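Side-chain contacts in CurF (Lyngbya majuscula, PDB 2Q35), which acts as the ECH2 decarboxylase domain of CurF, a crotonase-family lyase involved in polyketide chain beta-branching: residues E67-K72 / V228-P233; P92-M97 / Q186-K191; T125-M128 / P134-A137. The protein carries 1 engineered substitution. All coordinates share one frame; numbering follows the deposited sequence.

How the interactions relate
The three contacts are nested along the chain: 67-72 and 228-233 enclose 92-97 and 186-191, which in turn enclose 125-128 and 134-137. Interactions 1 and 3 lie on one side of the chain's centre, their own centres about 13 Å apart, and H226 of helix 197-230 borders both, touching K72 and F230 in one and V135 in the other. Interaction 2 is on the opposite side, its centre about 36 Å from that of interaction 1 and about 25 Å from that of interaction 3, where helix 178-192 covers the main sheet. Interactions 1 and 3 adjoin the second subunit and interaction 2 the third, so all three contacts lie close to neighbouring subunits of the trimer.

Interaction 1: E67-K72 / V228-P233; sequences EFLIRK and VTFNQP. Engineered in segment 67-72: F68 (natural residue Tyr).
The ring of F230 carries the amine of K72 over one face, while the backbone carbonyl of L69 meets its edge close to the ring plane. K72 NZ stands 3.4 Å from the F230 ring centroid and only 9° off the ring normal, a nearly central cation-pi contact. At the rim, L69 O is 3.5 Å from F230 CZ. The carbonyl oxygen thus faces the electropositive ring edge, and the lysine the electron-rich face. L69 CD2 adds a loose apolar contact, 4.4 Å from F230 CE1.

The lysine gets there by doubling back. Its CG is anti to the backbone N (chi1 -157°), and turns at chi3 and chi4 then fold CE and NZ over the ring; CE makes a CH-pi contact 3.8 Å from the F230 centroid. A lysine suits this place because its methylenes can lie against an aromatic ring while its nitrogen remains available for a polar partner, here H226 NE2, to which it is hydrogen-bonded.

In this crotonase fold the contact joins helix 66-73 to the end of the long helix 197-230. A glycerol about 3 Å from the K72 side chain, probably from the crystallisation liquor, is consistent with a pocket here. F132 packs edge-to-face with F230, the H226 ring also meets it, and I239 of helix 235-240 touches both L69 and F230.

Replacing F230 by an alanine would probably leave the K72 amine with H226 but without the aromatic face, its chain less fixed, and open a gap beside the L69 side chain. N231, the next residue, is the centre of an inverse gamma turn. Q232 folds back so that its NE2 donates a straight 2.8 Å bond to V228 O, approaching from above the carbonyl plane.

Interaction 2: P92-M97 / Q186-K191; sequences PIIAAM and QQLGQK
I94 places CG1 anti to its carbonyl carbon (chi1 -56°) and stays extended at chi2, which drives CD1 out from the strand, while L188 holds CG anti to its backbone N (chi1 175°) and brings this branch point against that methyl. This is helix-on-sheet packing of an alpha/beta core: strand 93-97 is an inner parallel strand of the main sheet of the crotonase fold, and helix 178-192 packs against it, the closest alpha carbons being those of I94 and G189, 7.3 Å apart.

A single methyl makes all the close approaches. I94 CD1 is 3.9 Å from L188 CG and 4.0 Å from L188 CD2; the leucine side chain lies beside CD1, and the main chain of the very next residue, G189, meets the same methyl. Isoleucine suits a buried strand position that must be filled by a branched apolar group with a long arm, and leucine supplies a broad apolar partner for it.

Around this pair, A185 of the same helix and F114 of strand 114-118 also touch I94, and F114 reaches L188 as well. The polar residues of the helix serve other surfaces: Q186 is hydrogen-bonded to Q15, and Q190 to N11 and the carbonyl of G10, tying the helix to the hairpin of strands 4-10 and 13-18. L188 also packs on E153 of the third subunit, so the contact reaches the trimer interface.

Glycine is consistent with the close approach of the helix. A beta carbon at G189 would sit tightly against I94 CD1; without one, I94 CD1 settles against the bare main chain, 3.5 Å from both N and CA of G189.

Interaction 3: T125-M128 / P134-A137; sequences TNFM and PVGA
The chain turns back on itself here, bringing the alpha carbons of F127 and P134 within 5.5 Å, and it leaves the turn through G136, whose phi of 95° would press any beta carbon against the carbonyl oxygen of V135.

The F127 ring is the flat surface of the contact, phenylalanine offering a broad face to P134 and V135. P134 lies over one face, with CA 3.9 Å from the ring centroid and 21° off the normal, a CH-pi contact displaced toward the rim. Its CB comes closer to the ring atoms, 3.6 Å from F127 CD2. Proline fits well, for its compact ring and CA offer several C-H groups to the aromatic face. Valine suits the next place because a branch, CG2, lies against the ring rim, 4.1 Å from F127 CE1. With CG anti to its carbonyl carbon (chi1 -44°), F127 turns its ring toward the returning chain.

The amide of V135 lies above the same face as P134, offset from the centre. Its N is buried by the contact and has no hydrogen-bonding partner in the model. V135 O, by contrast, is hydrogen-bonded to T138 OG1. A bound glycerol about 4 Å from the F127 side chain is consistent with a pocket beside the ring.

Within the crotonase fold the contact closes the short link from helix 127-130 to helix 138-146, which A137 precedes as N-cap. Helix 197-230 flanks it, E222 touching P134 and H226 touching V135; I155 of helix 148-157 also meets P134, and L203 of the second subunit packs on both M128 and P134.

Interaction 1: E67-K72 / V228-P233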
ATOM      1  N   GLU A  67     -16.464 -10.747  29.592  1.00 19.39           N
ATOM      2  CA  GLU A  67     -16.330 -10.974  31.044  1.00 20.25           C
ATOM      3  C   GLU A  67     -14.978 -10.429  31.525  1.00 19.26           C
ATOM      4  O   GLU A  67     -14.899  -9.783  32.579  1.00 20.41           O
ATOM      5  CB  GLU A  67     -16.441 -12.464  31.397  1.00 20.78           C
ATOM      6  CG  GLU A  67     -17.702 -13.180  30.894  1.00 25.61           C
ATOM      7  CD  GLU A  67     -18.935 -13.002  31.778  1.00 30.85           C
ATOM      8  OE1 GLU A  67     -18.843 -12.452  32.904  1.00 30.84           O
ATOM      9  OE2 GLU A  67     -20.019 -13.433  31.330  1.00 28.20           O
ATOM     10  N   PHE A  68     -13.941 -10.671  30.722  1.00 19.98           N
ATOM     11  CA  PHE A  68     -12.576 -10.202  30.983  1.00 20.14           C
ATOM     12  C   PHE A  68     -12.536  -8.683  30.993  1.00 19.79           C
ATOM     13  O   PHE A  68     -11.951  -8.084  31.892  1.00 19.96           O
ATOM     14  CB  PHE A  68     -11.585 -10.770  29.940  1.00 21.41           C
ATOM     15  CG  PHE A  68     -10.183 -10.199  30.042  1.00 22.67           C
ATOM     16  CD1 PHE A  68      -9.230 -10.793  30.876  1.00 26.68           C
ATOM     17  CD2 PHE A  68      -9.819  -9.068  29.305  1.00 26.81           C
ATOM     18  CE1 PHE A  68      -7.931 -10.274  30.971  1.00 25.52           C
ATOM     19  CE2 PHE A  68      -8.520  -8.535  29.406  1.00 27.63           C
ATOM     20  CZ  PHE A  68      -7.582  -9.139  30.242  1.00 27.12           C
ATOM     21  N   LEU A  69     -13.166  -8.066  29.992  1.00 20.42           N
ATOM     22  CA  LEU A  69     -13.212  -6.600  29.902  1.00 20.15           C
ATOM     23  C   LEU A  69     -13.912  -5.960  31.091  1.00 20.17           C
ATOM     24  O   LEU A  69     -13.461  -4.916  31.587  1.00 19.15           O
ATOM     25  CB  LEU A  69     -13.859  -6.137  28.590  1.00 20.30           C
ATOM     26  CG  LEU A  69     -13.121  -6.519  27.307  1.00 22.03           C
ATOM     27  CD1 LEU A  69     -13.895  -5.997  26.125  1.00 26.88           C
ATOM     28  CD2 LEU A  69     -11.700  -5.951  27.310  1.00 21.93           C
ATOM     29  N   ILE A  70     -14.999  -6.583  31.558  1.00 19.50           N
ATOM     30  CA  ILE A  70     -15.690  -6.107  32.756  1.00 19.86           C
ATOM     31  C   ILE A  70     -14.761  -6.194  33.977  1.00 20.91           C
ATOM     32  O   ILE A  70     -14.705  -5.261  34.778  1.00 21.50           O
ATOM     33  CB  ILE A  70     -17.036  -6.847  32.995  1.00 20.79           C
ATOM     34  CG1 ILE A  70     -18.042  -6.530  31.877  1.00 18.38           C
ATOM     35  CG2 ILE A  70     -17.626  -6.502  34.378  1.00 19.21           C
ATOM     36  CD1 ILE A  70     -18.575  -5.065  31.871  1.00 20.50           C
ATOM     37  N   ARG A  71     -14.025  -7.300  34.099  1.00 21.12           N
ATOM     38  CA  ARG A  71     -13.028  -7.449  35.171  1.00 22.14           C
ATOM     39  C   ARG A  71     -11.985  -6.334  35.086  1.00 22.66           C
ATOM     40  O   ARG A  71     -11.617  -5.736  36.094  1.00 22.97           O
ATOM     41  CB  ARG A  71     -12.355  -8.826  35.103  1.00 21.83           C
ATOM     42  CG  ARG A  71     -13.256  -9.978  35.551  1.00 23.53           C
ATOM     43  CD  ARG A  71     -12.786 -11.297  34.962  1.00 31.62           C
ATOM     44  NE  ARG A  71     -11.646 -11.853  35.686  1.00 35.91           N
ATOM     45  CZ  ARG A  71     -10.799 -12.750  35.180  1.00 40.62           C
ATOM     46  NH1 ARG A  71     -10.944 -13.186  33.931  1.00 37.05           N
ATOM     47  NH2 ARG A  71      -9.796 -13.207  35.922  1.00 41.49           N
ATOM     48  N   LYS A  72     -11.541  -6.034  33.868  1.00 22.37           N
ATOM     49  CA  LYS A  72     -10.583  -4.961  33.649  1.00 23.02           C
ATOM     50  C   LYS A  72     -11.087  -3.576  34.080  1.00 24.02           C
ATOM     51  O   LYS A  72     -10.284  -2.765  34.541  1.00 24.74           O
ATOM     52  CB  LYS A  72     -10.107  -4.937  32.190  1.00 23.98           C
ATOM     53  CG  LYS A  72      -8.742  -4.258  32.006  1.00 25.97           C
ATOM     54  CD  LYS A  72      -8.069  -4.645  30.689  1.00 32.11           C
ATOM     55  CE  LYS A  72      -8.556  -3.800  29.518  1.00 33.85           C
ATOM     56  NZ  LYS A  72      -8.046  -2.412  29.615  1.00 31.76           N
ATOM     57  N   VAL A 228      -6.010   5.442  28.971  1.00 15.57           N
ATOM     58  CA  VAL A 228      -6.793   6.654  29.199  1.00 13.67           C
ATOM     59  C   VAL A 228      -8.233   6.447  28.726  1.00 14.38           C
ATOM     60  O   VAL A 228      -9.180   6.750  29.453  1.00 14.56           O
ATOM     61  CB  VAL A 228      -6.179   7.872  28.483  1.00 15.17           C
ATOM     62  CG1 VAL A 228      -7.092   9.093  28.582  1.00 16.54           C
ATOM     63  CG2 VAL A 228      -4.838   8.177  29.079  1.00 14.65           C
ATOM     64  N   THR A 229      -8.385   5.947  27.502  1.00 14.06           N
ATOM     65  CA  THR A 229      -9.732   5.878  26.911  1.00 15.36           C
ATOM     66  C   THR A 229     -10.604   4.759  27.479  1.00 15.47           C
ATOM     67  O   THR A 229     -11.848   4.866  27.459  1.00 16.35           O
ATOM     68  CB  THR A 229      -9.687   5.796  25.373  1.00 14.23           C
ATOM     69  OG1 THR A 229      -9.074   4.565  24.972  1.00 15.73           O
ATOM     70  CG2 THR A 229      -8.934   6.973  24.779  1.00 17.04           C
ATOM     71  N   PHE A 230      -9.966   3.690  27.954  1.00 15.90           N
ATOM     72  CA  PHE A 230     -10.688   2.568  28.583  1.00 17.10           C
ATOM     73  C   PHE A 230     -11.228   2.973  29.942  1.00 17.22           C
ATOM     74  O   PHE A 230     -12.332   2.561  30.344  1.00 18.21           O
ATOM     75  CB  PHE A 230      -9.791   1.333  28.710  1.00 16.55           C
ATOM     76  CG  PHE A 230     -10.490   0.124  29.277  1.00 20.30           C
ATOM     77  CD1 PHE A 230     -11.165  -0.761  28.441  1.00 20.15           C
ATOM     78  CD2 PHE A 230     -10.453  -0.135  30.633  1.00 19.54           C
ATOM     79  CE1 PHE A 230     -11.814  -1.881  28.968  1.00 19.94           C
ATOM     80  CE2 PHE A 230     -11.093  -1.247  31.180  1.00 22.43           C
ATOM     81  CZ  PHE A 230     -11.771  -2.125  30.340  1.00 19.52           C
ATOM     82  N   ASN A 231     -10.456   3.790  30.662  1.00 17.46           N
ATOM     83  CA  ASN A 231     -10.852   4.185  32.006  1.00 19.11           C
ATOM     84  C   ASN A 231     -11.612   5.507  32.014  1.00 20.14           C
ATOM     85  O   ASN A 231     -11.148   6.524  32.571  1.00 21.18           O
ATOM     86  CB  ASN A 231      -9.629   4.201  32.934  1.00 20.13           C
ATOM     87  CG  ASN A 231      -9.027   2.810  33.110  1.00 21.83           C
ATOM     88  OD1 ASN A 231      -9.622   1.941  33.762  1.00 26.78           O
ATOM     89  ND2 ASN A 231      -7.865   2.576  32.500  1.00 23.42           N
ATOM     90  N   GLN A 232     -12.766   5.485  31.359  1.00 20.04           N
ATOM     91  CA  GLN A 232     -13.691   6.603  31.338  1.00 20.01           C
ATOM     92  C   GLN A 232     -15.035   6.079  31.837  1.00 20.54           C
ATOM     93  O   GLN A 232     -15.362   4.900  31.617  1.00 21.33           O
ATOM     94  CB  GLN A 232     -13.822   7.188  29.929  1.00 20.46           C
ATOM     95  CG  GLN A 232     -12.530   7.835  29.376  1.00 19.09           C
ATOM     96  CD  GLN A 232     -11.959   8.966  30.271  1.00 23.80           C
ATOM     97  OE1 GLN A 232     -12.698   9.826  30.784  1.00 21.49           O
ATOM     98  NE2 GLN A 232     -10.627   8.983  30.424  1.00 23.65           N
ATOM     99  N   PRO A 233     -15.805   6.942  32.522  1.00 21.48           N
ATOM    100  CA  PRO A 233     -17.038   6.564  33.218  1.00 22.33           C
ATOM    101  C   PRO A 233     -17.991   5.649  32.441  1.00 22.65           C
ATOM    102  O   PRO A 233     -18.476   4.661  33.004  1.00 23.44           O
ATOM    103  CB  PRO A 233     -17.695   7.918  33.514  1.00 22.26           C
ATOM    104  CG  PRO A 233     -16.526   8.849  33.705  1.00 22.73           C
ATOM    105  CD  PRO A 233     -15.472   8.371  32.728  1.00 21.48           C
TER

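Interaction 2: P92-M97 / Q186-K191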
ATOM      1  N   PRO A  92       7.717 -19.627   8.693  1.00 11.28           N
ATOM      2  CA  PRO A  92       6.482 -18.962   8.236  1.00 12.72           C
ATOM      3  C   PRO A  92       5.198 -19.562   8.816  1.00 12.15           C
ATOM      4  O   PRO A  92       5.088 -20.791   8.998  1.00 12.94           O
ATOM      5  CB  PRO A  92       6.477 -19.194   6.714  1.00 13.67           C
ATOM      6  CG  PRO A  92       7.744 -19.823   6.361  1.00 14.57           C
ATOM      7  CD  PRO A  92       8.559 -20.122   7.590  1.00 10.28           C
ATOM      8  N   ILE A  93       4.258 -18.672   9.109  1.00 11.09           N
ATOM      9  CA  ILE A  93       2.950 -19.041   9.640  1.00 11.71           C
ATOM     10  C   ILE A  93       1.861 -18.571   8.675  1.00 11.79           C
ATOM     11  O   ILE A  93       1.887 -17.416   8.217  1.00 11.71           O
ATOM     12  CB  ILE A  93       2.708 -18.397  11.034  1.00 12.70           C
ATOM     13  CG1 ILE A  93       3.776 -18.809  12.040  1.00 13.46           C
ATOM     14  CG2 ILE A  93       1.285 -18.731  11.596  1.00 12.19           C
ATOM     15  CD1 ILE A  93       3.673 -17.956  13.339  1.00 14.18           C
ATOM     16  N   ILE A  94       0.912 -19.462   8.364  1.00 11.72           N
ATOM     17  CA  ILE A  94      -0.299 -19.111   7.607  1.00 12.83           C
ATOM     18  C   ILE A  94      -1.500 -19.182   8.552  1.00 10.97           C
ATOM     19  O   ILE A  94      -1.752 -20.222   9.154  1.00 12.70           O
ATOM     20  CB  ILE A  94      -0.535 -20.108   6.459  1.00 11.24           C
ATOM     21  CG1 ILE A  94       0.698 -20.182   5.535  1.00 11.38           C
ATOM     22  CG2 ILE A  94      -1.820 -19.771   5.663  1.00 13.06           C
ATOM     23  CD1 ILE A  94       0.690 -21.320   4.499  1.00 15.15           C
ATOM     24  N   ALA A  95      -2.236 -18.080   8.699  1.00 10.56           N
ATOM     25  CA  ALA A  95      -3.394 -18.064   9.595  1.00 10.03           C
ATOM     26  C   ALA A  95      -4.589 -18.417   8.730  1.00 11.04           C
ATOM     27  O   ALA A  95      -4.995 -17.609   7.895  1.00 13.61           O
ATOM     28  CB  ALA A  95      -3.605 -16.704  10.186  1.00 12.57           C
ATOM     29  N   ALA A  96      -5.125 -19.593   8.963  1.00 11.57           N
ATOM     30  CA  ALA A  96      -6.310 -20.054   8.199  1.00 11.12           C
ATOM     31  C   ALA A  96      -7.541 -19.693   9.023  1.00 11.30           C
ATOM     32  O   ALA A  96      -7.972 -20.440   9.909  1.00 12.40           O
ATOM     33  CB  ALA A  96      -6.237 -21.567   7.929  1.00 14.03           C
ATOM     34  N   MET A  97      -8.050 -18.491   8.794  1.00 11.51           N
ATOM     35  CA  MET A  97      -9.125 -17.974   9.616  1.00 12.50           C
ATOM     36  C   MET A  97     -10.451 -18.458   8.993  1.00 12.06           C
ATOM     37  O   MET A  97     -11.133 -17.710   8.295  1.00 14.05           O
ATOM     38  CB  MET A  97      -9.040 -16.461   9.729  1.00 14.60           C
ATOM     39  CG  MET A  97      -7.712 -15.989  10.305  1.00 14.79           C
ATOM     40  SD  MET A  97      -7.745 -14.265  10.890  1.00 18.01           S
ATOM     41  CE  MET A  97      -8.467 -13.433   9.470  1.00 20.02           C
ATOM     42  N   GLN A 186      -3.382 -25.005   3.381  1.00 11.25           N
ATOM     43  CA  GLN A 186      -2.545 -26.194   3.304  1.00 11.59           C
ATOM     44  C   GLN A 186      -1.818 -26.243   1.973  1.00 12.25           C
ATOM     45  O   GLN A 186      -0.627 -26.570   1.920  1.00 12.67           O
ATOM     46  CB  GLN A 186      -3.379 -27.468   3.513  1.00 12.27           C
ATOM     47  CG  GLN A 186      -3.911 -27.601   4.952  1.00 10.75           C
ATOM     48  CD  GLN A 186      -5.001 -28.662   5.091  1.00 12.52           C
ATOM     49  OE1 GLN A 186      -5.596 -29.082   4.097  1.00 13.63           O
ATOM     50  NE2 GLN A 186      -5.279 -29.072   6.316  1.00 12.15           N
ATOM     51  N   GLN A 187      -2.523 -25.896   0.904  1.00 10.76           N
ATOM     52  CA  GLN A 187      -1.910 -25.888  -0.434  1.00 13.15           C
ATOM     53  C   GLN A 187      -0.788 -24.870  -0.536  1.00 11.96           C
ATOM     54  O   GLN A 187       0.288 -25.183  -1.076  1.00 12.75           O
ATOM     55  CB  GLN A 187      -2.973 -25.663  -1.520  1.00 12.43           C
ATOM     56  CG  GLN A 187      -3.903 -26.866  -1.651  1.00 17.36           C
ATOM     57  CD  GLN A 187      -4.956 -26.713  -2.730  1.00 19.89           C
ATOM     58  OE1 GLN A 187      -4.770 -25.985  -3.714  1.00 34.31           O
ATOM     59  NE2 GLN A 187      -6.073 -27.425  -2.561  1.00 28.90           N
ATOM     60  N   LEU A 188      -1.027 -23.662   0.001  1.00 11.31           N
ATOM     61  CA  LEU A 188      -0.011 -22.623   0.033  1.00 11.01           C
ATOM     62  C   LEU A 188       1.169 -23.103   0.881  1.00 10.65           C
ATOM     63  O   LEU A 188       2.332 -22.901   0.485  1.00 10.89           O
ATOM     64  CB  LEU A 188      -0.601 -21.328   0.595  1.00 11.71           C
ATOM     65  CG  LEU A 188       0.366 -20.147   0.811  1.00 10.96           C
ATOM     66  CD1 LEU A 188       1.120 -19.748  -0.468  1.00 11.15           C
ATOM     67  CD2 LEU A 188      -0.419 -18.982   1.423  1.00 12.54           C
ATOM     68  N   GLY A 189       0.879 -23.748   2.009  1.00  9.50           N
ATOM     69  CA  GLY A 189       1.957 -24.198   2.925  1.00 10.07           C
ATOM     70  C   GLY A 189       2.854 -25.196   2.199  1.00 11.59           C
ATOM     71  O   GLY A 189       4.069 -25.152   2.304  1.00 11.89           O
ATOM     72  N   GLN A 190       2.254 -26.100   1.435  1.00  9.39           N
ATOM     73  CA  GLN A 190       3.060 -27.105   0.739  1.00  9.20           C
ATOM     74  C   GLN A 190       3.967 -26.447  -0.303  1.00  9.81           C
ATOM     75  O   GLN A 190       5.092 -26.896  -0.510  1.00 10.34           O
ATOM     76  CB  GLN A 190       2.144 -28.178   0.094  1.00  9.22           C
ATOM     77  CG  GLN A 190       1.467 -29.083   1.158  1.00  9.38           C
ATOM     78  CD  GLN A 190       2.437 -29.961   1.969  1.00  9.39           C
ATOM     79  OE1 GLN A 190       3.546 -30.255   1.535  1.00 11.89           O
ATOM     80  NE2 GLN A 190       2.000 -30.391   3.137  1.00 11.21           N
ATOM     81  N   LYS A 191       3.488 -25.386  -0.954  1.00 10.03           N
ATOM     82  CA  LYS A 191       4.333 -24.671  -1.925  1.00  9.69           C
ATOM     83  C   LYS A 191       5.512 -24.048  -1.217  1.00 10.34           C
ATOM     84  O   LYS A 191       6.649 -24.151  -1.675  1.00 12.21           O
ATOM     85  CB  LYS A 191       3.569 -23.560  -2.623  1.00 10.71           C
ATOM     86  CG  LYS A 191       2.559 -24.053  -3.620  1.00 11.94           C
ATOM     87  CD  LYS A 191       1.752 -22.900  -4.147  1.00 13.33           C
ATOM     88  CE  LYS A 191       0.637 -23.430  -5.062  1.00 15.12           C
ATOM     89  NZ  LYS A 191       0.012 -22.295  -5.791  1.00 27.10           N
TER

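Interaction 3: T125-M128 / P134-A137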
ATOM      1  N   THR A 125     -12.155  -5.247  14.298  1.00 15.56           N
ATOM      2  CA  THR A 125     -11.285  -4.667  15.339  1.00 16.53           C
ATOM      3  C   THR A 125     -12.312  -3.894  16.158  1.00 17.75           C
ATOM      4  O   THR A 125     -12.633  -2.740  15.837  1.00 18.21           O
ATOM      5  CB  THR A 125     -10.231  -3.689  14.765  1.00 16.51           C
ATOM      6  OG1 THR A 125     -10.841  -2.772  13.850  1.00 23.90           O
ATOM      7  CG2 THR A 125      -9.096  -4.412  14.032  1.00 18.17           C
ATOM      8  N   ASN A 126     -12.880  -4.563  17.163  1.00 16.59           N
ATOM      9  CA  ASN A 126     -14.090  -4.089  17.854  1.00 17.64           C
ATOM     10  C   ASN A 126     -13.842  -3.172  19.061  1.00 16.54           C
ATOM     11  O   ASN A 126     -14.772  -2.771  19.747  1.00 15.11           O
ATOM     12  CB  ASN A 126     -14.990  -5.263  18.258  1.00 20.15           C
ATOM     13  CG  ASN A 126     -14.260  -6.288  19.068  1.00 19.74           C
ATOM     14  OD1 ASN A 126     -13.123  -6.057  19.506  1.00 23.22           O
ATOM     15  ND2 ASN A 126     -14.900  -7.441  19.295  1.00 26.03           N
ATOM     16  N   PHE A 127     -12.583  -2.815  19.300  1.00 14.56           N
ATOM     17  CA  PHE A 127     -12.271  -1.948  20.421  1.00 14.84           C
ATOM     18  C   PHE A 127     -13.182  -0.724  20.483  1.00 14.02           C
ATOM     19  O   PHE A 127     -13.794  -0.446  21.513  1.00 14.03           O
ATOM     20  CB  PHE A 127     -10.802  -1.530  20.340  1.00 14.45           C
ATOM     21  CG  PHE A 127      -9.868  -2.663  20.002  1.00 15.35           C
ATOM     22  CD1 PHE A 127      -9.462  -3.570  20.990  1.00 17.51           C
ATOM     23  CD2 PHE A 127      -9.386  -2.822  18.705  1.00 13.68           C
ATOM     24  CE1 PHE A 127      -8.575  -4.616  20.690  1.00 15.94           C
ATOM     25  CE2 PHE A 127      -8.511  -3.862  18.401  1.00 18.46           C
ATOM     26  CZ  PHE A 127      -8.110  -4.766  19.409  1.00 17.08           C
ATOM     27  N   MET A 128     -13.303  -0.002  19.372  1.00 13.24           N
ATOM     28  CA  MET A 128     -14.067   1.246  19.389  1.00 13.65           C
ATOM     29  C   MET A 128     -15.580   1.036  19.486  1.00 15.67           C
ATOM     30  O   MET A 128     -16.322   1.973  19.817  1.00 17.55           O
ATOM     31  CB  MET A 128     -13.703   2.136  18.198  1.00 14.46           C
ATOM     32  CG  MET A 128     -12.267   2.717  18.285  1.00 13.41           C
ATOM     33  SD  MET A 128     -12.160   4.067  19.476  1.00 13.99           S
ATOM     34  CE  MET A 128     -12.749   5.433  18.485  1.00 12.88           C
ATOM     35  N   PRO A 134      -7.558   0.877  20.417  1.00 13.61           N
ATOM     36  CA  PRO A 134      -6.958  -0.474  20.299  1.00 12.98           C
ATOM     37  C   PRO A 134      -5.737  -0.750  21.178  1.00 13.72           C
ATOM     38  O   PRO A 134      -5.143   0.169  21.758  1.00 13.72           O
ATOM     39  CB  PRO A 134      -6.539  -0.555  18.816  1.00 13.85           C
ATOM     40  CG  PRO A 134      -7.381   0.479  18.132  1.00 14.14           C
ATOM     41  CD  PRO A 134      -7.547   1.605  19.126  1.00 14.48           C
ATOM     42  N   VAL A 135      -5.412  -2.035  21.290  1.00 14.48           N
ATOM     43  CA  VAL A 135      -4.150  -2.527  21.833  1.00 14.09           C
ATOM     44  C   VAL A 135      -3.563  -3.548  20.868  1.00 14.82           C
ATOM     45  O   VAL A 135      -4.248  -4.045  19.958  1.00 15.61           O
ATOM     46  CB  VAL A 135      -4.319  -3.183  23.243  1.00 14.14           C
ATOM     47  CG1 VAL A 135      -4.731  -2.144  24.238  1.00 14.39           C
ATOM     48  CG2 VAL A 135      -5.367  -4.296  23.194  1.00 16.89           C
ATOM     49  N   GLY A 136      -2.287  -3.851  21.026  1.00 13.81           N
ATOM     50  CA  GLY A 136      -1.682  -4.921  20.233  1.00 15.61           C
ATOM     51  C   GLY A 136      -0.980  -4.476  18.967  1.00 16.42           C
ATOM     52  O   GLY A 136      -0.620  -5.321  18.134  1.00 17.80           O
ATOM     53  N   ALA A 137      -0.696  -3.169  18.862  1.00 15.53           N
ATOM     54  CA  ALA A 137      -0.144  -2.580  17.635  1.00 15.11           C
ATOM     55  C   ALA A 137      -1.133  -2.787  16.496  1.00 15.76           C
ATOM     56  O   ALA A 137      -0.757  -3.152  15.363  1.00 16.89           O
ATOM     57  CB  ALA A 137       1.245  -3.175  17.277  1.00 16.67           C
TER